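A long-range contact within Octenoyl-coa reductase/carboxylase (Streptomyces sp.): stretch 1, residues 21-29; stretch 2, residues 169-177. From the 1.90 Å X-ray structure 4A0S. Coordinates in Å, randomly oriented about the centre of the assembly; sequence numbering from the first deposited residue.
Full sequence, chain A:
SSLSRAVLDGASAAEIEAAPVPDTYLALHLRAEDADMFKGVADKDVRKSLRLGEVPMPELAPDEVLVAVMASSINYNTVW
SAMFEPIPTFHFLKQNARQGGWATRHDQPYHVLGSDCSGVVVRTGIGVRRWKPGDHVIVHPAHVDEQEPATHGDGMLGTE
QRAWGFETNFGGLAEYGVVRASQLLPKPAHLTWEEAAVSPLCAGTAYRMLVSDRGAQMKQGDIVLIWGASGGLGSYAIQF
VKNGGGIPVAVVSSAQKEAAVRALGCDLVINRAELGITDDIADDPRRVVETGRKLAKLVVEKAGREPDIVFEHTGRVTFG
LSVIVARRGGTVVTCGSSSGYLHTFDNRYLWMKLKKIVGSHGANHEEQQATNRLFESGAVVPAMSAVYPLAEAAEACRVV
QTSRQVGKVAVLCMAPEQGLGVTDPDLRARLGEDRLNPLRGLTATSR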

ATOM      1  N   VAL A  21      31.011  15.415 -33.094  1.00 28.39           N
ATOM      2  CA  VAL A  21      30.615  16.122 -31.886  1.00 26.48           C
ATOM      3  C   VAL A  21      31.525  17.330 -31.741  1.00 26.90           C
ATOM      4  O   VAL A  21      32.743  17.190 -31.850  1.00 27.94           O
ATOM      5  N   PRO A  22      30.936  18.518 -31.522  1.00 26.51           N
ATOM      6  CA  PRO A  22      31.714  19.726 -31.270  1.00 27.16           C
ATOM      7  C   PRO A  22      32.503  19.619 -29.972  1.00 27.21           C
ATOM      8  O   PRO A  22      32.046  18.988 -29.023  1.00 26.07           O
ATOM      9  N   ASP A  23      33.673  20.247 -29.949  1.00 28.49           N
ATOM     10  CA  ASP A  23      34.540  20.295 -28.774  1.00 28.77           C
ATOM     11  C   ASP A  23      33.903  21.093 -27.659  1.00 26.63           C
ATOM     12  O   ASP A  23      34.221  20.902 -26.482  1.00 26.56           O
ATOM     13  N   THR A  24      33.062  22.041 -28.043  1.00 25.15           N
ATOM     14  CA  THR A  24      32.405  22.915 -27.079  1.00 23.79           C
ATOM     15  C   THR A  24      30.960  23.090 -27.484  1.00 22.13           C
ATOM     16  O   THR A  24      30.567  22.774 -28.602  1.00 21.67           O
ATOM     17  N   TYR A  25      30.156  23.597 -26.567  1.00 21.22           N
ATOM     18  CA  TYR A  25      28.808  23.946 -26.928  1.00 20.49           C
ATOM     19  C   TYR A  25      28.328  25.121 -26.125  1.00 20.68           C
ATOM     20  O   TYR A  25      28.863  25.403 -25.054  1.00 21.52           O
ATOM     21  N   LEU A  26      27.318  25.797 -26.660  1.00 21.16           N
ATOM     22  CA  LEU A  26      26.685  26.937 -25.993  1.00 21.21           C
ATOM     23  C   LEU A  26      25.841  26.455 -24.814  1.00 19.31           C
ATOM     24  O   LEU A  26      25.022  25.536 -24.936  1.00 18.89           O
ATOM     25  N   ALA A  27      26.048  27.071 -23.665  1.00 18.95           N
ATOM     26  CA  ALA A  27      25.334  26.644 -22.469  1.00 18.12           C
ATOM     27  C   ALA A  27      25.024  27.802 -21.554  1.00 18.42           C
ATOM     28  O   ALA A  27      25.861  28.681 -21.347  1.00 19.26           O
ATOM     29  N   LEU A  28      23.816  27.771 -21.000  1.00 17.50           N
ATOM     30  CA  LEU A  28      23.462  28.604 -19.879  1.00 18.04           C
ATOM     31  C   LEU A  28      24.129  27.954 -18.696  1.00 17.96           C
ATOM     32  O   LEU A  28      23.879  26.784 -18.409  1.00 17.24           O
ATOM     33  N   HIS A  29      24.999  28.700 -18.022  1.00 18.76           N
ATOM     34  CA  HIS A  29      25.731  28.116 -16.914  1.00 18.79           C
ATOM     35  C   HIS A  29      26.062  29.117 -15.845  1.00 20.19           C
ATOM     36  O   HIS A  29      25.928  30.338 -16.028  1.00 20.87           O
ATOM     37  N   ASN A 169      26.061  18.186 -13.745  1.00 17.19           N
ATOM     38  CA  ASN A 169      26.396  19.133 -14.754  1.00 17.35           C
ATOM     39  C   ASN A 169      25.735  18.706 -16.054  1.00 17.16           C
ATOM     40  O   ASN A 169      25.020  17.691 -16.111  1.00 16.91           O
ATOM     41  N   PHE A 170      25.982  19.491 -17.090  1.00 17.32           N
ATOM     42  CA  PHE A 170      25.598  19.129 -18.458  1.00 17.23           C
ATOM     43  C   PHE A 170      24.090  19.066 -18.579  1.00 17.00           C
ATOM     44  O   PHE A 170      23.524  18.184 -19.227  1.00 16.83           O
ATOM     45  N   GLY A 171      23.458  20.039 -17.929  1.00 17.03           N
ATOM     46  CA  GLY A 171      22.032  20.201 -17.991  1.00 16.87           C
ATOM     47  C   GLY A 171      21.513  20.628 -19.354  1.00 16.94           C
ATOM     48  O   GLY A 171      22.277  20.822 -20.313  1.00 17.12           O
ATOM     49  N   GLY A 172      20.198  20.789 -19.418  1.00 16.84           N
ATOM     50  CA  GLY A 172      19.507  20.975 -20.679  1.00 16.90           C
ATOM     51  C   GLY A 172      19.369  22.399 -21.183  1.00 17.17           C
ATOM     52  O   GLY A 172      18.876  22.600 -22.287  1.00 17.28           O
ATOM     53  N   LEU A 173      19.779  23.387 -20.393  1.00 17.33           N
ATOM     54  CA  LEU A 173      19.722  24.769 -20.886  1.00 17.65           C
ATOM     55  C   LEU A 173      20.983  25.089 -21.686  1.00 17.89           C
ATOM     56  O   LEU A 173      21.823  25.902 -21.305  1.00 18.24           O
ATOM     57  N   ALA A 174      21.103  24.405 -22.810  1.00 18.09           N
ATOM     58  CA  ALA A 174      22.314  24.420 -23.605  1.00 18.51           C
ATOM     59  C   ALA A 174      21.928  23.779 -24.905  1.00 18.64           C
ATOM     60  O   ALA A 174      20.825  23.260 -25.031  1.00 19.19           O
ATOM     61  N   GLU A 175      22.844  23.780 -25.857  1.00 18.55           N
ATOM     62  CA  GLU A 175      22.572  23.185 -27.146  1.00 19.25           C
ATOM     63  C   GLU A 175      22.711  21.674 -27.062  1.00 18.54           C
ATOM     64  O   GLU A 175      22.130  20.960 -27.860  1.00 18.97           O
ATOM     65  N   TYR A 176      23.464  21.198 -26.081  1.00 18.13           N
ATOM     66  CA  TYR A 176      23.568  19.768 -25.845  1.00 17.82           C
ATOM     67  C   TYR A 176      23.412  19.514 -24.392  1.00 17.47           C
ATOM     68  O   TYR A 176      23.736  20.366 -23.567  1.00 17.61           O
ATOM     69  N   GLY A 177      22.952  18.311 -24.079  1.00 17.22           N
ATOM     70  CA  GLY A 177      22.785  17.874 -22.703  1.00 16.98           C
ATOM     71  C   GLY A 177      23.387  16.487 -22.652  1.00 16.90           C
ATOM     72  O   GLY A 177      23.349  15.746 -23.642  1.00 16.94           O
TER

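The apolar centre of the contact is Y25, whose CA-to-CB bond points toward the second stretch and which loses 104 Å² to it, more than any other residue here. With chi1 at 64° (p) and chi2 at -89°, its side chain touches four residues of the partner. Over one face sits Y176: CB of Y176 is 4.2 Å from the centroid of the Y25 ring and only 12° off the ring normal, a CH-pi contact by position. At the ring edge, near its plane, CB of A174 approaches CE2 of Y25 at 3.5 Å. CD2 of Y25 lies 4.2 Å from N of E175. The phenol end reaches F170, where OH of Y25 lies 3.7 Å from CD1 of F170, at the edge of that ring.

Y176 also points toward the first stretch, with chi1 at -65° (m) and chi2 at 89°. Its ring turns an edge to the face of Y25 in an offset edge-to-face pair, centroids 6.0 Å apart and planes at 73°. The same edge meets the base of the tyrosine side chain, CD1 of Y176 being 3.5 Å from CB of Y25. Further along the Y176 ring, P22 points toward the partner and closes this end: CG of P22 is 4.0 Å from CE1 of Y176 and 3.7 Å from its OH.

Beside the aromatic group the backbones come close, with CA of A27 and CA of A174 3.9 Å apart at a single beta bridge. Small side chains suit so near an approach; CB of A27 and CB of A174 are 3.6 Å apart. Next to them, L28 (chi1 -169°, t; chi2 71°, p) points toward the second stretch, whereas L173 (chi1 -76°, m; chi2 160°, t) points sideways. Their ends nevertheless meet, CD2 of L28 lying 3.8 Å from CD1 of L173.

The polar bonding across the contact is entirely backbone. N of L28 donates to O of L173 at 2.7 Å, and N of E175 donates to O of L26 at 2.9 Å, both with N-H...acceptor angles of 156°. These two bonds flank the A27–A174 bridge and fix its register.

At the partly exposed margin, E175 points toward the first stretch (chi1 -66°, m; chi2 -155°, t), and its CG packs 3.9 Å from CB of L26 (chi1 -173°, t; chi2 60°, p). The carboxylate atom OE1 of E175 lies 4.3 Å from CB of L26. H29, whose CA-to-CB bond points sideways, makes no contact with the second stretch; its ND1 donates to O of A27 at 2.9 Å within its own stretch.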

ATOM      1  CB  VAL A  21      30.722  15.243 -30.607  1.00 25.87           C
ATOM      2  CG1 VAL A  21      30.023  15.932 -29.441  1.00 23.59           C
ATOM      3  CG2 VAL A  21      30.132  13.865 -30.832  1.00 25.64           C
ATOM      4  CB  PRO A  22      30.650  20.814 -31.109  1.00 26.70           C
ATOM      5  CG  PRO A  22      29.400  20.246 -31.610  1.00 25.31           C
ATOM      6  CD  PRO A  22      29.486  18.777 -31.530  1.00 24.93           C
ATOM      7  CB  ASP A  23      35.855  20.984 -29.141  1.00 31.46           C
ATOM      8  CG  ASP A  23      36.750  20.109 -29.977  1.00 35.13           C
ATOM      9  OD1 ASP A  23      36.451  18.898 -30.080  1.00 36.81           O
ATOM     10  OD2 ASP A  23      37.752  20.624 -30.518  1.00 39.20           O
ATOM     11  CB  THR A  24      33.059  24.324 -27.005  1.00 24.97           C
ATOM     12  OG1 THR A  24      32.772  25.048 -28.201  1.00 25.11           O
ATOM     13  CG2 THR A  24      34.580  24.239 -26.816  1.00 27.05           C
ATOM     14  CB  TYR A  25      27.870  22.745 -26.794  1.00 18.87           C
ATOM     15  CG  TYR A  25      27.703  22.222 -25.400  1.00 18.03           C
ATOM     16  CD1 TYR A  25      28.554  21.247 -24.917  1.00 17.11           C
ATOM     17  CD2 TYR A  25      26.680  22.686 -24.572  1.00 16.90           C
ATOM     18  CE1 TYR A  25      28.414  20.736 -23.658  1.00 18.30           C
ATOM     19  CE2 TYR A  25      26.528  22.180 -23.278  1.00 16.05           C
ATOM     20  CZ  TYR A  25      27.404  21.209 -22.835  1.00 16.67           C
ATOM     21  OH  TYR A  25      27.293  20.678 -21.577  1.00 17.35           O
ATOM     22  CB  LEU A  26      25.826  27.716 -26.989  1.00 22.17           C
ATOM     23  CG  LEU A  26      25.193  29.041 -26.551  1.00 22.71           C
ATOM     24  CD1 LEU A  26      26.277  30.022 -26.149  1.00 25.58           C
ATOM     25  CD2 LEU A  26      24.349  29.616 -27.677  1.00 22.78           C
ATOM     26  CB  ALA A  27      26.150  25.609 -21.716  1.00 17.34           C
ATOM     27  CB  LEU A  28      21.950  28.635 -19.670  1.00 17.58           C
ATOM     28  CG  LEU A  28      21.482  29.694 -18.669  1.00 18.72           C
ATOM     29  CD1 LEU A  28      21.628  31.125 -19.242  1.00 19.05           C
ATOM     30  CD2 LEU A  28      20.061  29.396 -18.249  1.00 18.39           C
ATOM     31  CB  HIS A  29      27.021  27.465 -17.414  1.00 18.75           C
ATOM     32  CG  HIS A  29      27.996  28.438 -17.993  1.00 20.42           C
ATOM     33  ND1 HIS A  29      27.879  28.926 -19.278  1.00 19.07           N
ATOM     34  CD2 HIS A  29      29.101  29.015 -17.464  1.00 21.76           C
ATOM     35  CE1 HIS A  29      28.873  29.766 -19.513  1.00 22.17           C
ATOM     36  NE2 HIS A  29      29.632  29.834 -18.431  1.00 21.49           N
ATOM     37  CB  ASN A 169      27.909  19.204 -14.925  1.00 17.65           C
ATOM     38  CG  ASN A 169      28.391  20.615 -15.144  1.00 17.96           C
ATOM     39  OD1 ASN A 169      27.764  21.391 -15.876  1.00 17.95           O
ATOM     40  ND2 ASN A 169      29.512  20.963 -14.518  1.00 18.28           N
ATOM     41  CB  PHE A 170      26.301  17.846 -18.915  1.00 17.20           C
ATOM     42  CG  PHE A 170      27.723  17.750 -18.426  1.00 17.42           C
ATOM     43  CD1 PHE A 170      28.635  18.766 -18.722  1.00 17.74           C
ATOM     44  CD2 PHE A 170      28.138  16.672 -17.655  1.00 17.36           C
ATOM     45  CE1 PHE A 170      29.963  18.713 -18.245  1.00 17.99           C
ATOM     46  CE2 PHE A 170      29.448  16.586 -17.180  1.00 17.61           C
ATOM     47  CZ  PHE A 170      30.373  17.623 -17.482  1.00 18.74           C
ATOM     48  CB  LEU A 173      19.473  25.751 -19.757  1.00 17.77           C
ATOM     49  CG  LEU A 173      18.016  25.738 -19.291  1.00 17.63           C
ATOM     50  CD1 LEU A 173      17.917  26.321 -17.912  1.00 17.69           C
ATOM     51  CD2 LEU A 173      17.142  26.513 -20.247  1.00 17.95           C
ATOM     52  CB  ALA A 174      23.394  23.585 -22.924  1.00 17.97           C
ATOM     53  CB  GLU A 175      23.500  23.769 -28.197  1.00 19.90           C
ATOM     54  CG  GLU A 175      23.230  25.256 -28.450  1.00 21.13           C
ATOM     55  CD  GLU A 175      23.676  25.705 -29.831  1.00 24.48           C
ATOM     56  OE1 GLU A 175      24.737  25.261 -30.293  1.00 24.21           O
ATOM     57  OE2 GLU A 175      22.954  26.497 -30.467  1.00 26.79           O
ATOM     58  CB  TYR A 176      24.926  19.215 -26.291  1.00 18.05           C
ATOM     59  CG  TYR A 176      25.131  19.326 -27.766  1.00 19.09           C
ATOM     60  CD1 TYR A 176      25.709  20.470 -28.306  1.00 20.47           C
ATOM     61  CD2 TYR A 176      24.753  18.298 -28.632  1.00 19.09           C
ATOM     62  CE1 TYR A 176      25.905  20.603 -29.651  1.00 20.31           C
ATOM     63  CE2 TYR A 176      24.932  18.430 -30.006  1.00 19.92           C
ATOM     64  CZ  TYR A 176      25.519  19.602 -30.497  1.00 20.87           C
ATOM     65  OH  TYR A 176      25.725  19.810 -31.839  1.00 22.05           O
TER